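Local coordinates for protein Nup188 (Myceliophthora thermophila, PDB 4KF8) that serves as a scaffold nucleoporin of the nuclear pore complex and shares structural and functional properties with nuclear transport receptors, at residues 252-256 against 285-289. Sequence-based numbering, arbitrary orientation.
Sequences SVDRL and ALSEV
Residues 252-256 start on the C-terminal part of helix 246-254, Leu256 leaving helical geometry at phi/psi -95/22°, while 285-289 lie near the start of helix 284-303. The backbones come nearest at Ser252 and Val289, CA to CA 6.2 Å. Starting at Ala285, its CB meets CD2 of Leu256 at 3.9 Å. The CA-to-CB bond of Leu286 points away from 252-256, but its mt rotamer brings CD2 to within 3.6 Å of Leu256 CD1; the same side chain also rests on Leu370 and Leu371 of helix 362-378. This is a buried seam between successive modelled helices of the all-alpha C-terminal domain of Nup188, consistent with a helical-repeat (solenoid) fold: Leu256, rotamer mt, fits among Ala285, Leu286 and Val289, positions i, i+1 and i+4 of the later helix. Glu288, chi1 and chi2 both t, reaches back across the gap, OE2 3.2 Å and OE1 3.3 Å from Arg255 NH2, a salt bridge whose hydrogen bonds are both weak; OE2 is also bound by Trp215 of helix 206-226. Val289, chi1 t, puts CG2 3.6 Å from Leu256 CD1 and 3.3 Å from the carbonyl O of Ser252, whose OG is hydrogen-bonded to Trp315 NE1.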
ATOM      1  N   SER A 252      -1.051 -16.947   7.297  1.00 75.29           N
ATOM      2  CA  SER A 252      -0.343 -15.865   7.976  1.00 68.60           C
ATOM      3  C   SER A 252       0.280 -16.305   9.296  1.00 69.74           C
ATOM      4  O   SER A 252       1.342 -15.819   9.680  1.00 68.78           O
ATOM      5  CB  SER A 252      -1.283 -14.682   8.219  1.00 93.53           C
ATOM      6  OG  SER A 252      -2.349 -15.044   9.080  1.00 69.11           O
ATOM      7  N   VAL A 253      -0.386 -17.226   9.984  1.00 72.02           N
ATOM      8  CA  VAL A 253       0.101 -17.738  11.259  1.00 84.60           C
ATOM      9  C   VAL A 253       1.150 -18.828  11.050  1.00 92.97           C
ATOM     10  O   VAL A 253       2.203 -18.824  11.691  1.00 92.43           O
ATOM     11  CB  VAL A 253      -1.048 -18.301  12.117  1.00 90.13           C
ATOM     12  CG1 VAL A 253      -0.535 -18.721  13.487  1.00 87.23           C
ATOM     13  CG2 VAL A 253      -2.161 -17.273  12.253  1.00 92.85           C
ATOM     14  N   ASP A 254       0.858 -19.756  10.144  1.00 96.95           N
ATOM     15  CA  ASP A 254       1.750 -20.881   9.873  1.00 95.84           C
ATOM     16  C   ASP A 254       3.095 -20.453   9.293  1.00 92.29           C
ATOM     17  O   ASP A 254       4.102 -21.137   9.484  1.00103.05           O
ATOM     18  CB  ASP A 254       1.076 -21.894   8.942  1.00 95.14           C
ATOM     19  CG  ASP A 254      -0.009 -22.694   9.637  1.00100.57           C
ATOM     20  OD1 ASP A 254       0.069 -22.849  10.874  1.00 99.46           O
ATOM     21  OD2 ASP A 254      -0.934 -23.172   8.946  1.00106.95           O
ATOM     22  N   ARG A 255       3.112 -19.328   8.586  1.00 74.58           N
ATOM     23  CA  ARG A 255       4.343 -18.830   7.977  1.00 75.13           C
ATOM     24  C   ARG A 255       5.388 -18.423   9.009  1.00 83.09           C
ATOM     25  O   ARG A 255       6.585 -18.598   8.790  1.00 90.89           O
ATOM     26  CB  ARG A 255       4.059 -17.655   7.038  1.00 69.95           C
ATOM     27  CG  ARG A 255       3.831 -18.065   5.599  1.00 70.26           C
ATOM     28  CD  ARG A 255       3.874 -16.867   4.670  1.00 72.81           C
ATOM     29  NE  ARG A 255       2.703 -16.013   4.819  1.00 66.42           N
ATOM     30  CZ  ARG A 255       1.541 -16.240   4.220  1.00 67.17           C
ATOM     31  NH1 ARG A 255       1.395 -17.300   3.437  1.00 69.13           N
ATOM     32  NH2 ARG A 255       0.522 -15.413   4.406  1.00 76.91           N
ATOM     33  N   LEU A 256       4.934 -17.879  10.133  1.00 83.35           N
ATOM     34  CA  LEU A 256       5.845 -17.401  11.164  1.00 82.49           C
ATOM     35  C   LEU A 256       6.077 -18.450  12.245  1.00 75.30           C
ATOM     36  O   LEU A 256       6.467 -18.123  13.365  1.00 75.91           O
ATOM     37  CB  LEU A 256       5.311 -16.113  11.791  1.00 75.57           C
ATOM     38  CG  LEU A 256       5.053 -14.952  10.833  1.00 69.86           C
ATOM     39  CD1 LEU A 256       4.769 -13.690  11.618  1.00 68.92           C
ATOM     40  CD2 LEU A 256       6.232 -14.754   9.893  1.00 74.63           C
ATOM     41  N   ALA A 285       5.702 -10.532   5.713  1.00 57.46           N
ATOM     42  CA  ALA A 285       4.969 -11.527   6.481  1.00 59.35           C
ATOM     43  C   ALA A 285       4.734 -11.031   7.900  1.00 67.92           C
ATOM     44  O   ALA A 285       3.745 -11.382   8.536  1.00 73.75           O
ATOM     45  CB  ALA A 285       5.723 -12.844   6.496  1.00 93.16           C
ATOM     46  N   LEU A 286       5.656 -10.208   8.388  1.00 66.57           N
ATOM     47  CA  LEU A 286       5.566  -9.663   9.734  1.00 68.39           C
ATOM     48  C   LEU A 286       4.579  -8.504   9.798  1.00 58.38           C
ATOM     49  O   LEU A 286       3.944  -8.280  10.826  1.00 81.74           O
ATOM     50  CB  LEU A 286       6.943  -9.205  10.218  1.00 67.14           C
ATOM     51  CG  LEU A 286       8.020 -10.286  10.316  1.00 68.35           C
ATOM     52  CD1 LEU A 286       9.340  -9.700  10.796  1.00 60.36           C
ATOM     53  CD2 LEU A 286       7.564 -11.399  11.236  1.00 67.08           C
ATOM     54  N   SER A 287       4.455  -7.770   8.697  1.00 56.78           N
ATOM     55  CA  SER A 287       3.556  -6.621   8.641  1.00 61.29           C
ATOM     56  C   SER A 287       2.126  -7.060   8.356  1.00 59.00           C
ATOM     57  O   SER A 287       1.171  -6.416   8.788  1.00 58.22           O
ATOM     58  CB  SER A 287       4.017  -5.626   7.576  1.00 54.38           C
ATOM     59  OG  SER A 287       3.880  -6.170   6.276  1.00 81.19           O
ATOM     60  N   GLU A 288       1.992  -8.156   7.618  1.00 65.41           N
ATOM     61  CA  GLU A 288       0.692  -8.754   7.355  1.00 58.61           C
ATOM     62  C   GLU A 288       0.058  -9.177   8.673  1.00 78.67           C
ATOM     63  O   GLU A 288      -1.086  -8.832   8.970  1.00 60.98           O
ATOM     64  CB  GLU A 288       0.848  -9.975   6.451  1.00 59.25           C
ATOM     65  CG  GLU A 288      -0.458 -10.669   6.119  1.00 60.74           C
ATOM     66  CD  GLU A 288      -0.283 -12.150   5.877  1.00 62.30           C
ATOM     67  OE1 GLU A 288       0.706 -12.719   6.383  1.00 66.12           O
ATOM     68  OE2 GLU A 288      -1.132 -12.748   5.185  1.00 63.47           O
ATOM     69  N   VAL A 289       0.825  -9.931   9.454  1.00 61.09           N
ATOM     70  CA  VAL A 289       0.412 -10.384  10.773  1.00 62.86           C
ATOM     71  C   VAL A 289       0.203  -9.197  11.707  1.00 62.74           C
ATOM     72  O   VAL A 289      -0.708  -9.200  12.531  1.00 66.07           O
ATOM     73  CB  VAL A 289       1.453 -11.361  11.360  1.00 63.93           C
ATOM     74  CG1 VAL A 289       1.135 -11.705  12.805  1.00 65.90           C
ATOM     75  CG2 VAL A 289       1.519 -12.621  10.514  1.00 69.70           C
TER